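Local coordinates for GDSL-like protein (Roseburia intestinalis L1-82, PDB 6HFZ), which removes acetyl groups from mannans as a two-domain esterase of the SGNH hydrolase clan, at residues Glu352-Glu355 / Asn356-Val359; Tyr60-Trp63 / Lys64-Pro68; Thr231-Thr234 / Tyr235-Ser238; Ala320-Asp323 / Glu324-Asp328. All coordinates share one frame; numbering follows the deposited sequence.

Interaction 1: Glu352-Glu355 / Asn356-Val359; sequences ETHE and NDAV
Asp357 reaches back round a tight turn and takes hold of His354 with both carboxylate oxygens. Its CB lies against the carbonyl oxygen of His354, and chi1 of -87° sets CG anti to its own carbonyl carbon, which carries the carboxylate back over the start of the turn. OD1 accepts from the ring, His354 ND1 to Asp357 OD1 being 2.8 Å; the ring nitrogen comes in on the syn side, close to the carboxylate plane, although the imidazole and carboxylate planes stand 79° apart. OD2 takes the backbone instead: His354 N lies 2.9 Å from Asp357 OD2 and meets it from well above the carboxylate plane. The same oxygen brushes Thr353 CA at 3.6 Å. A third bond, Asp357 N to His354 O at 3.0 Å, closes the type I beta turn from His354 to Asp357. Bonds to both oxygens fix the rotation of the carboxylate, and the bond at ND1 sets the tilt of the imidazole. Asn356, at the outer corner, lays OD1 3.5 Å from His354 CB. The turn lies on the surface where the chain crosses from strand 342-352 of one antiparallel sheet to strand 361-370 of another, Asp357 resting on Pro300 and Pro302.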
loop_
_atom_site.group_PDB
_atom_site.type_symbol
_atom_site.label_atom_id
_atom_site.label_comp_id
_atom_site.label_asym_id
_atom_site.label_seq_id
_atom_site.Cartn_x
_atom_site.Cartn_y
_atom_site.Cartn_z
ATOM N N GLU A 352 27.037 10.255 -7.893
ATOM C CA GLU A 352 27.412 9.860 -9.278
ATOM C C GLU A 352 26.404 10.476 -10.265
ATOM O O GLU A 352 25.196 10.490 -10.012
ATOM C CB GLU A 352 27.454 8.335 -9.489
ATOM C CG GLU A 352 28.262 7.564 -8.442
ATOM C CD GLU A 352 28.209 6.043 -8.574
ATOM O OE1 GLU A 352 28.316 5.338 -7.526
ATOM O OE2 GLU A 352 28.073 5.550 -9.732
ATOM N N THR A 353 26.926 11.054 -11.345
ATOM C CA THR A 353 26.167 11.566 -12.466
ATOM C C THR A 353 26.839 11.113 -13.759
ATOM O O THR A 353 27.998 10.672 -13.729
ATOM C CB THR A 353 26.036 13.095 -12.475
ATOM O OG1 THR A 353 27.340 13.702 -12.555
ATOM C CG2 THR A 353 25.238 13.572 -11.277
ATOM N N HIS A 354 26.080 11.211 -14.856
ATOM C CA HIS A 354 26.536 10.825 -16.148
ATOM C C HIS A 354 26.155 11.913 -17.141
ATOM O O HIS A 354 25.075 12.494 -17.042
ATOM C CB HIS A 354 25.976 9.457 -16.574
ATOM C CG HIS A 354 26.057 8.417 -15.511
ATOM N ND1 HIS A 354 25.089 8.296 -14.532
ATOM C CD2 HIS A 354 26.979 7.463 -15.263
ATOM C CE1 HIS A 354 25.399 7.284 -13.744
ATOM N NE2 HIS A 354 26.551 6.759 -14.168
ATOM N N GLU A 355 27.059 12.170 -18.102
ATOM C CA GLU A 355 26.851 13.239 -19.072
ATOM C C GLU A 355 25.499 13.030 -19.771
ATOM O O GLU A 355 24.749 13.984 -20.019
ATOM C CB GLU A 355 28.021 13.266 -20.062
ATOM C CG GLU A 355 28.575 14.659 -20.298
ATOM C CD GLU A 355 27.572 15.669 -20.831
ATOM O OE1 GLU A 355 27.635 16.836 -20.389
ATOM O OE2 GLU A 355 26.735 15.291 -21.685
ATOM N N ASN A 356 25.184 11.761 -20.034
ATOM C CA ASN A 356 24.003 11.355 -20.792
ATOM C C ASN A 356 22.839 10.924 -19.868
ATOM O O ASN A 356 22.031 10.100 -20.268
ATOM C CB ASN A 356 24.367 10.223 -21.762
ATOM C CG ASN A 356 24.944 8.984 -21.101
ATOM O OD1 ASN A 356 25.635 9.066 -20.081
ATOM N ND2 ASN A 356 24.686 7.826 -21.693
ATOM N N ASP A 357 22.741 11.442 -18.639
ATOM C CA ASP A 357 21.653 11.004 -17.726
ATOM C C ASP A 357 20.301 11.317 -18.380
ATOM O O ASP A 357 20.092 12.426 -18.849
ATOM C CB ASP A 357 21.764 11.667 -16.345
ATOM C CG ASP A 357 22.665 10.908 -15.379
ATOM O OD1 ASP A 357 22.863 9.685 -15.572
ATOM O OD2 ASP A 357 23.188 11.535 -14.456
ATOM N N ALA A 358 19.403 10.322 -18.414
ATOM C CA ALA A 358 18.067 10.437 -19.094
ATOM C C ALA A 358 17.097 11.269 -18.249
ATOM O O ALA A 358 16.156 11.915 -18.743
ATOM C CB ALA A 358 17.521 9.048 -19.341
ATOM N N VAL A 359 17.299 11.198 -16.931
ATOM C CA VAL A 359 16.430 11.828 -15.964
ATOM C C VAL A 359 17.286 12.315 -14.797
ATOM O O VAL A 359 18.351 11.771 -14.496
ATOM C CB VAL A 359 15.360 10.853 -15.418
ATOM C CG1 VAL A 359 14.389 10.369 -16.485
ATOM C CG2 VAL A 359 15.979 9.676 -14.680
#

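Interaction 2: Tyr60-Trp63 / Lys64-Pro68; sequences YEWW and KKTFP
The indole of Trp62 carries Thr66 on one face, and the edge of the Phe67 ring is turned toward its six-membered ring in an offset edge-to-face pair, planes at 81°. Thr66 OG1 sits over the middle of the indole, 3.3 Å from Trp62 CE2, while Thr66 CB lies almost on the normal of the six-membered ring, 4.1 Å from its centroid, as a CH-pi contact. Trp63 meets Phe67 differently: the two side chains run side by side, rim to rim, with Trp63 CE3 3.7 Å from Phe67 CE2 and neither ring over the other. One face of the Trp63 indole is covered by Trp62 CZ3. On a separate side of the helix, the aliphatic part of Lys64 leans over a face of Tyr60, its CD 3.7 Å from Tyr60 CE2, while the phenol hydroxyl bonds to the carbonyl of Phe72.

Trp62 O accepts twice, from Thr66 N at 2.9 Å and from Thr66 OG1 at 2.8 Å, the donors arriving from opposite faces of the carbonyl plane. Thr66 chi1 of -56° puts OG1 beside its own backbone N, where it reaches that carbonyl and still lies against the indole face. Phe67 N bonds to Trp63 O at 3.0 Å, although Phe67 leaves helical geometry. The aromatic cluster packs against Met24 of helix 18-28 and Leu210 of helix 196-215. These i to i+4 pairs, with the i to i+5 pair of Trp62 and Phe67, mark the C-terminal end of helix 55-66, beside the central sheet of the SGNH hydrolase alpha/beta fold.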
loop_
_atom_site.group_PDB
_atom_site.type_symbol
_atom_site.label_atom_id
_atom_site.label_comp_id
_atom_site.label_asym_id
_atom_site.label_seq_id
_atom_site.Cartn_x
_atom_site.Cartn_y
_atom_site.Cartn_z
ATOM N N TYR A 60 -17.151 -2.744 -6.109
ATOM C CA TYR A 60 -17.951 -1.508 -6.044
ATOM C C TYR A 60 -19.318 -1.785 -6.699
ATOM O O TYR A 60 -20.382 -1.427 -6.160
ATOM C CB TYR A 60 -17.166 -0.349 -6.666
ATOM C CG TYR A 60 -17.955 0.916 -6.882
ATOM C CD1 TYR A 60 -18.404 1.682 -5.821
ATOM C CD2 TYR A 60 -18.239 1.329 -8.164
ATOM C CE1 TYR A 60 -19.127 2.851 -6.030
ATOM C CE2 TYR A 60 -18.968 2.488 -8.392
ATOM C CZ TYR A 60 -19.402 3.242 -7.325
ATOM O OH TYR A 60 -20.109 4.382 -7.597
ATOM N N GLU A 61 -19.290 -2.459 -7.853
ATOM C CA GLU A 61 -20.527 -2.802 -8.577
ATOM C C GLU A 61 -21.387 -3.743 -7.721
ATOM O O GLU A 61 -22.628 -3.625 -7.762
ATOM C CB GLU A 61 -20.222 -3.351 -9.976
ATOM C CG GLU A 61 -19.778 -2.256 -10.919
ATOM C CD GLU A 61 -19.741 -2.584 -12.394
ATOM O OE1 GLU A 61 -19.271 -3.676 -12.739
ATOM O OE2 GLU A 61 -20.150 -1.721 -13.204
ATOM N N TRP A 62 -20.768 -4.671 -6.966
ATOM C CA TRP A 62 -21.512 -5.503 -6.016
ATOM C C TRP A 62 -22.350 -4.661 -5.050
ATOM O O TRP A 62 -23.520 -4.972 -4.870
ATOM C CB TRP A 62 -20.636 -6.510 -5.251
ATOM C CG TRP A 62 -21.387 -7.414 -4.325
ATOM C CD1 TRP A 62 -21.885 -8.652 -4.615
ATOM C CD2 TRP A 62 -21.740 -7.151 -2.955
ATOM N NE1 TRP A 62 -22.532 -9.163 -3.524
ATOM C CE2 TRP A 62 -22.489 -8.251 -2.498
ATOM C CE3 TRP A 62 -21.552 -6.073 -2.089
ATOM C CZ2 TRP A 62 -22.959 -8.333 -1.197
ATOM C CZ3 TRP A 62 -22.034 -6.150 -0.808
ATOM C CH2 TRP A 62 -22.761 -7.259 -0.373
ATOM N N TRP A 63 -21.753 -3.655 -4.393
ATOM C CA TRP A 63 -22.490 -2.792 -3.463
ATOM C C TRP A 63 -23.692 -2.144 -4.187
ATOM O O TRP A 63 -24.830 -2.227 -3.700
ATOM C CB TRP A 63 -21.556 -1.751 -2.826
ATOM C CG TRP A 63 -20.628 -2.319 -1.793
ATOM C CD1 TRP A 63 -19.329 -2.735 -1.960
ATOM C CD2 TRP A 63 -20.937 -2.551 -0.419
ATOM N NE1 TRP A 63 -18.824 -3.208 -0.775
ATOM C CE2 TRP A 63 -19.782 -3.091 0.188
ATOM C CE3 TRP A 63 -22.073 -2.323 0.359
ATOM C CZ2 TRP A 63 -19.750 -3.429 1.538
ATOM C CZ3 TRP A 63 -22.046 -2.670 1.686
ATOM C CH2 TRP A 63 -20.898 -3.209 2.269
ATOM N N LYS A 64 -23.432 -1.501 -5.321
ATOM C CA LYS A 64 -24.495 -0.818 -6.120
ATOM C C LYS A 64 -25.662 -1.775 -6.427
ATOM O O LYS A 64 -26.824 -1.409 -6.244
ATOM C CB LYS A 64 -23.932 -0.273 -7.427
ATOM C CG LYS A 64 -22.995 0.906 -7.268
ATOM C CD LYS A 64 -22.499 1.421 -8.584
ATOM C CE LYS A 64 -23.597 2.035 -9.423
ATOM N NZ LYS A 64 -23.065 2.465 -10.734
ATOM N N LYS A 65 -25.348 -2.999 -6.876
ATOM C CA LYS A 65 -26.363 -3.961 -7.346
ATOM C C LYS A 65 -27.127 -4.576 -6.168
ATOM O O LYS A 65 -28.340 -4.841 -6.241
ATOM C CB LYS A 65 -25.725 -5.081 -8.180
ATOM C CG LYS A 65 -26.730 -6.009 -8.849
ATOM C CD LYS A 65 -27.656 -5.297 -9.856
ATOM C CE LYS A 65 -28.916 -6.071 -10.210
ATOM N NZ LYS A 65 -28.609 -7.372 -10.852
ATOM N N THR A 66 -26.427 -4.797 -5.065
ATOM C CA THR A 66 -27.030 -5.404 -3.908
ATOM C C THR A 66 -27.960 -4.400 -3.214
ATOM O O THR A 66 -28.947 -4.832 -2.672
ATOM C CB THR A 66 -25.948 -6.001 -2.999
ATOM O OG1 THR A 66 -25.200 -6.906 -3.814
ATOM C CG2 THR A 66 -26.469 -6.755 -1.795
ATOM N N PHE A 67 -27.621 -3.095 -3.222
ATOM C CA PHE A 67 -28.361 -2.062 -2.467
ATOM C C PHE A 67 -28.660 -0.900 -3.411
ATOM O O PHE A 67 -28.021 0.154 -3.345
ATOM C CB PHE A 67 -27.569 -1.636 -1.218
ATOM C CG PHE A 67 -27.077 -2.749 -0.313
ATOM C CD1 PHE A 67 -27.913 -3.334 0.635
ATOM C CD2 PHE A 67 -25.760 -3.205 -0.391
ATOM C CE1 PHE A 67 -27.454 -4.330 1.485
ATOM C CE2 PHE A 67 -25.304 -4.203 0.455
ATOM C CZ PHE A 67 -26.149 -4.772 1.390
ATOM N N PRO A 68 -29.571 -1.076 -4.401
ATOM C CA PRO A 68 -29.815 -0.041 -5.414
ATOM C C PRO A 68 -30.366 1.296 -4.875
ATOM O O PRO A 68 -30.304 2.319 -5.574
ATOM C CB PRO A 68 -30.838 -0.675 -6.375
ATOM C CG PRO A 68 -31.445 -1.827 -5.607
ATOM C CD PRO A 68 -30.383 -2.289 -4.625
#

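Interaction 3: Thr231-Thr234 / Tyr235-Ser238; sequences TKNT and YEKS
Asn233 and Glu236 meet through one direct side-chain hydrogen bond, Asn233 ND2 to Glu236 OE2 at 2.9 Å, nearly straight at 169°. The acceptor lies in the amide plane and offers its anti lone pair, although amide and carboxylate are turned 44° against each other. With CG anti to the backbone N in both residues, the two side chains leave the bend on the same side and cross. Glu236 OE2 is also salt-bridged to Arg126 of helix 115-129, so one carboxylate oxygen serves an amide and a guanidinium.

A water adds a second link: it donates to Asn233 OD1 and accepts from Tyr235 N, each at 2.8 Å. An alanine in place of Asn233 removes the amide donor and the water's acceptor, and the carboxylate, held then by Arg126, is likely to turn more freely.

Backbone and hydroxyl bonds shape the chain on either side. Thr231 OG1 accepts from Asn233 N at 3.1 Å, an ST turn in the connection leading from helix 196-215 of the hydrolase fold into strand 237-241 of the beta-rich part. Beyond it, Ser238 OG donates to Tyr235 O.

The remaining contact is van der Waals. The Tyr235 ring lies obliquely against the Thr234 backbone, its CG 3.8 Å from Thr234 C, while the hydroxyls of Tyr235 and Thr234 bond to Glu337 and Glu119 respectively.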
loop_
_atom_site.group_PDB
_atom_site.type_symbol
_atom_site.label_atom_id
_atom_site.label_comp_id
_atom_site.label_asym_id
_atom_site.label_seq_id
_atom_site.Cartn_x
_atom_site.Cartn_y
_atom_site.Cartn_z
ATOM N N THR A 231 2.947 -6.259 17.599
ATOM C CA THR A 231 4.325 -5.883 17.344
ATOM C C THR A 231 4.697 -4.647 18.163
ATOM O O THR A 231 3.871 -4.114 18.905
ATOM C CB THR A 231 4.558 -5.656 15.835
ATOM O OG1 THR A 231 4.010 -4.379 15.495
ATOM C CG2 THR A 231 3.875 -6.729 15.008
ATOM N N LYS A 232 5.946 -4.173 17.999
ATOM C CA LYS A 232 6.413 -2.889 18.597
ATOM C C LYS A 232 5.627 -1.676 18.052
ATOM O O LYS A 232 5.602 -0.613 18.677
ATOM C CB LYS A 232 7.894 -2.676 18.308
ATOM C CG LYS A 232 8.831 -3.648 19.008
ATOM C CD LYS A 232 10.278 -3.245 18.832
ATOM C CE LYS A 232 11.243 -4.331 19.264
ATOM N NZ LYS A 232 11.241 -4.529 20.732
ATOM N N ASN A 233 4.981 -1.839 16.896
ATOM C CA ASN A 233 4.039 -0.901 16.343
ATOM C C ASN A 233 4.661 0.500 16.205
ATOM O O ASN A 233 4.007 1.491 16.472
ATOM C CB ASN A 233 2.753 -0.850 17.153
ATOM C CG ASN A 233 1.695 0.003 16.512
ATOM O OD1 ASN A 233 1.483 -0.078 15.293
ATOM N ND2 ASN A 233 1.061 0.849 17.319
ATOM N N THR A 234 5.906 0.572 15.721
ATOM C CA THR A 234 6.603 1.852 15.625
ATOM C C THR A 234 6.334 2.596 14.306
ATOM O O THR A 234 7.040 3.574 14.012
ATOM C CB THR A 234 8.098 1.665 15.917
ATOM O OG1 THR A 234 8.755 0.920 14.909
ATOM C CG2 THR A 234 8.349 0.992 17.249
ATOM N N TYR A 235 5.371 2.142 13.486
ATOM C CA TYR A 235 5.059 2.810 12.198
ATOM C C TYR A 235 3.660 3.439 12.211
ATOM O O TYR A 235 3.314 4.124 11.255
ATOM C CB TYR A 235 5.242 1.878 10.993
ATOM C CG TYR A 235 6.682 1.554 10.694
ATOM C CD1 TYR A 235 7.293 0.475 11.287
ATOM C CD2 TYR A 235 7.461 2.345 9.851
ATOM C CE1 TYR A 235 8.617 0.166 11.035
ATOM C CE2 TYR A 235 8.774 2.033 9.558
ATOM C CZ TYR A 235 9.353 0.937 10.158
ATOM O OH TYR A 235 10.664 0.624 9.947
ATOM N N GLU A 236 2.887 3.285 13.293
ATOM C CA GLU A 236 1.534 3.812 13.321
ATOM C C GLU A 236 1.500 5.328 13.098
ATOM O O GLU A 236 0.594 5.840 12.419
ATOM C CB GLU A 236 0.770 3.444 14.588
ATOM C CG GLU A 236 -0.743 3.649 14.448
ATOM C CD GLU A 236 -1.623 3.317 15.659
ATOM O OE1 GLU A 236 -2.802 3.768 15.672
ATOM O OE2 GLU A 236 -1.133 2.614 16.566
ATOM N N LYS A 237 2.442 6.054 13.690
ATOM C CA LYS A 237 2.651 7.435 13.329
ATOM C C LYS A 237 3.780 7.462 12.291
ATOM O O LYS A 237 4.912 7.143 12.603
ATOM C CB LYS A 237 2.980 8.277 14.573
ATOM C CG LYS A 237 3.173 9.739 14.219
ATOM C CD LYS A 237 3.242 10.737 15.365
ATOM C CE LYS A 237 3.342 12.151 14.809
ATOM N NZ LYS A 237 4.151 13.029 15.692
ATOM N N SER A 238 3.441 7.781 11.047
ATOM C CA SER A 238 4.379 7.803 9.935
ATOM C C SER A 238 4.158 9.096 9.160
ATOM O O SER A 238 3.088 9.292 8.607
ATOM C CB SER A 238 4.228 6.597 9.011
ATOM O OG SER A 238 4.732 5.391 9.579
HETATM O O HOH W 1 3.461 0.050 13.317
#

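Interaction 4: Ala320-Asp323 / Glu324-Asp328; sequences ANFD and ETWGD
Phe322 sits within the loop that crosses from strand 316-319 of one antiparallel sheet to strand 329-336 of another in the beta-sandwich-like part, folding back over its own ring. On the tight side, Glu324 CB stands over one face of Phe322 in a CH-pi contact, 3.9 Å from the ring centroid, and the extended chain carries the carboxylate carbon Glu324 CD to 3.5 Å from Phe322 CZ. At the rim, Phe322 CE2 approaches Trp326 CZ2 at 3.8 Å, the phenyl edge turned to the indole face in an offset edge-to-face pair, planes at 90°. Phe322 chi1 of -160° swings the ring into this bend. With an alanine methyl at Phe322, a gap is likely to open beneath Glu324, and the Trp326 indole to lose the ring edge that meets its face.

The outer side is looser: exposed Asp323 and Glu324 run side by side, Asp323 OD1 4.4 Å from Glu324 OE2, like charges that may be unfavourable. Glu324 OE1 accepts from Trp326 NE1 at 3.0 Å, and the Trp326 side chain lies near, without touching, the probable Ser-His-Asp triad. Gly327 O, buried without a polar partner, lies 3.2 Å from Phe322 CE2 in the ring plane.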
loop_
_atom_site.group_PDB
_atom_site.type_symbol
_atom_site.label_atom_id
_atom_site.label_comp_id
_atom_site.label_asym_id
_atom_site.label_seq_id
_atom_site.Cartn_x
_atom_site.Cartn_y
_atom_site.Cartn_z
ATOM N N ALA A 320 19.436 5.268 -8.730
ATOM C CA ALA A 320 18.249 5.526 -9.555
ATOM C C ALA A 320 18.253 4.696 -10.848
ATOM O O ALA A 320 17.291 4.715 -11.569
ATOM C CB ALA A 320 18.128 7.005 -9.793
ATOM N N ASN A 321 19.315 3.910 -11.088
ATOM C CA ASN A 321 19.431 3.020 -12.226
ATOM C C ASN A 321 18.727 1.693 -11.916
ATOM O O ASN A 321 19.317 0.799 -11.285
ATOM C CB ASN A 321 20.895 2.746 -12.567
ATOM C CG ASN A 321 21.609 4.009 -12.978
ATOM O OD1 ASN A 321 21.475 4.434 -14.118
ATOM N ND2 ASN A 321 22.279 4.652 -12.037
ATOM N N PHE A 322 17.470 1.581 -12.357
ATOM C CA PHE A 322 16.637 0.400 -12.101
ATOM C C PHE A 322 17.086 -0.736 -13.018
ATOM O O PHE A 322 17.227 -0.534 -14.235
ATOM C CB PHE A 322 15.156 0.689 -12.352
ATOM C CG PHE A 322 14.183 -0.261 -11.691
ATOM C CD1 PHE A 322 14.555 -1.010 -10.585
ATOM C CD2 PHE A 322 12.862 -0.306 -12.098
ATOM C CE1 PHE A 322 13.648 -1.831 -9.945
ATOM C CE2 PHE A 322 11.961 -1.166 -11.483
ATOM C CZ PHE A 322 12.369 -1.945 -10.424
ATOM N N ASP A 323 17.255 -1.925 -12.434
ATOM C CA ASP A 323 17.755 -3.091 -13.166
ATOM C C ASP A 323 16.602 -3.982 -13.649
ATOM O O ASP A 323 16.857 -5.025 -14.230
ATOM C CB ASP A 323 18.751 -3.881 -12.316
ATOM C CG ASP A 323 18.267 -4.243 -10.924
ATOM O OD1 ASP A 323 17.226 -3.695 -10.494
ATOM O OD2 ASP A 323 18.944 -5.071 -10.275
ATOM N N GLU A 324 15.350 -3.587 -13.400
ATOM C CA GLU A 324 14.165 -4.298 -13.899
ATOM C C GLU A 324 13.566 -3.433 -14.998
ATOM O O GLU A 324 14.037 -2.333 -15.191
ATOM C CB GLU A 324 13.160 -4.543 -12.768
ATOM C CG GLU A 324 13.782 -5.235 -11.569
ATOM C CD GLU A 324 12.861 -5.421 -10.381
ATOM O OE1 GLU A 324 11.642 -5.550 -10.597
ATOM O OE2 GLU A 324 13.366 -5.425 -9.237
ATOM N N THR A 325 12.520 -3.913 -15.677
ATOM C CA THR A 325 12.116 -3.280 -16.932
ATOM C C THR A 325 10.617 -2.944 -16.984
ATOM O O THR A 325 10.214 -2.207 -17.871
ATOM C CB THR A 325 12.525 -4.151 -18.129
ATOM O OG1 THR A 325 11.916 -5.437 -17.972
ATOM C CG2 THR A 325 14.027 -4.283 -18.256
ATOM N N TRP A 326 9.803 -3.461 -16.055
ATOM C CA TRP A 326 8.332 -3.290 -16.112
ATOM C C TRP A 326 7.925 -1.808 -16.034
ATOM O O TRP A 326 6.825 -1.443 -16.406
ATOM C CB TRP A 326 7.650 -4.091 -14.999
ATOM C CG TRP A 326 8.159 -3.792 -13.620
ATOM C CD1 TRP A 326 9.115 -4.487 -12.931
ATOM C CD2 TRP A 326 7.765 -2.696 -12.767
ATOM N NE1 TRP A 326 9.333 -3.907 -11.708
ATOM C CE2 TRP A 326 8.516 -2.814 -11.575
ATOM C CE3 TRP A 326 6.847 -1.638 -12.884
ATOM C CZ2 TRP A 326 8.374 -1.918 -10.513
ATOM C CZ3 TRP A 326 6.701 -0.759 -11.832
ATOM C CH2 TRP A 326 7.459 -0.899 -10.663
ATOM N N GLY A 327 8.804 -0.952 -15.507
ATOM C CA GLY A 327 8.521 0.462 -15.361
ATOM C C GLY A 327 9.285 1.059 -14.186
ATOM O O GLY A 327 9.970 0.353 -13.445
ATOM N N ASP A 328 9.181 2.377 -14.055
ATOM C CA ASP A 328 9.768 3.119 -12.929
ATOM C C ASP A 328 9.150 2.582 -11.628
ATOM O O ASP A 328 7.948 2.243 -11.588
ATOM C CB ASP A 328 9.487 4.618 -13.076
ATOM C CG ASP A 328 10.222 5.307 -14.219
ATOM O OD1 ASP A 328 11.198 4.738 -14.720
ATOM O OD2 ASP A 328 9.777 6.391 -14.613
#

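From the N terminus, interaction 2 comes first, at the end of helix 55-66 in the SGNH-hydrolase part. Interaction 3 follows in the connection from helix 196-215 to strand 237-241, where the chain passes into the beta-rich part, its centre about 35 Å from that of interaction 2. Interaction 4 then folds the loop between strands 316-319 and 329-336, and interaction 1 closes the turn between strands 342-352 and 361-370; both loops pass between the two antiparallel sheets, on the same side of the chain's centre, nearest atoms about 4 Å apart without touching. All four are local and in series; none nests in or crosses another. Interactions 1 and 2 lie on opposite sides of the chain's centre.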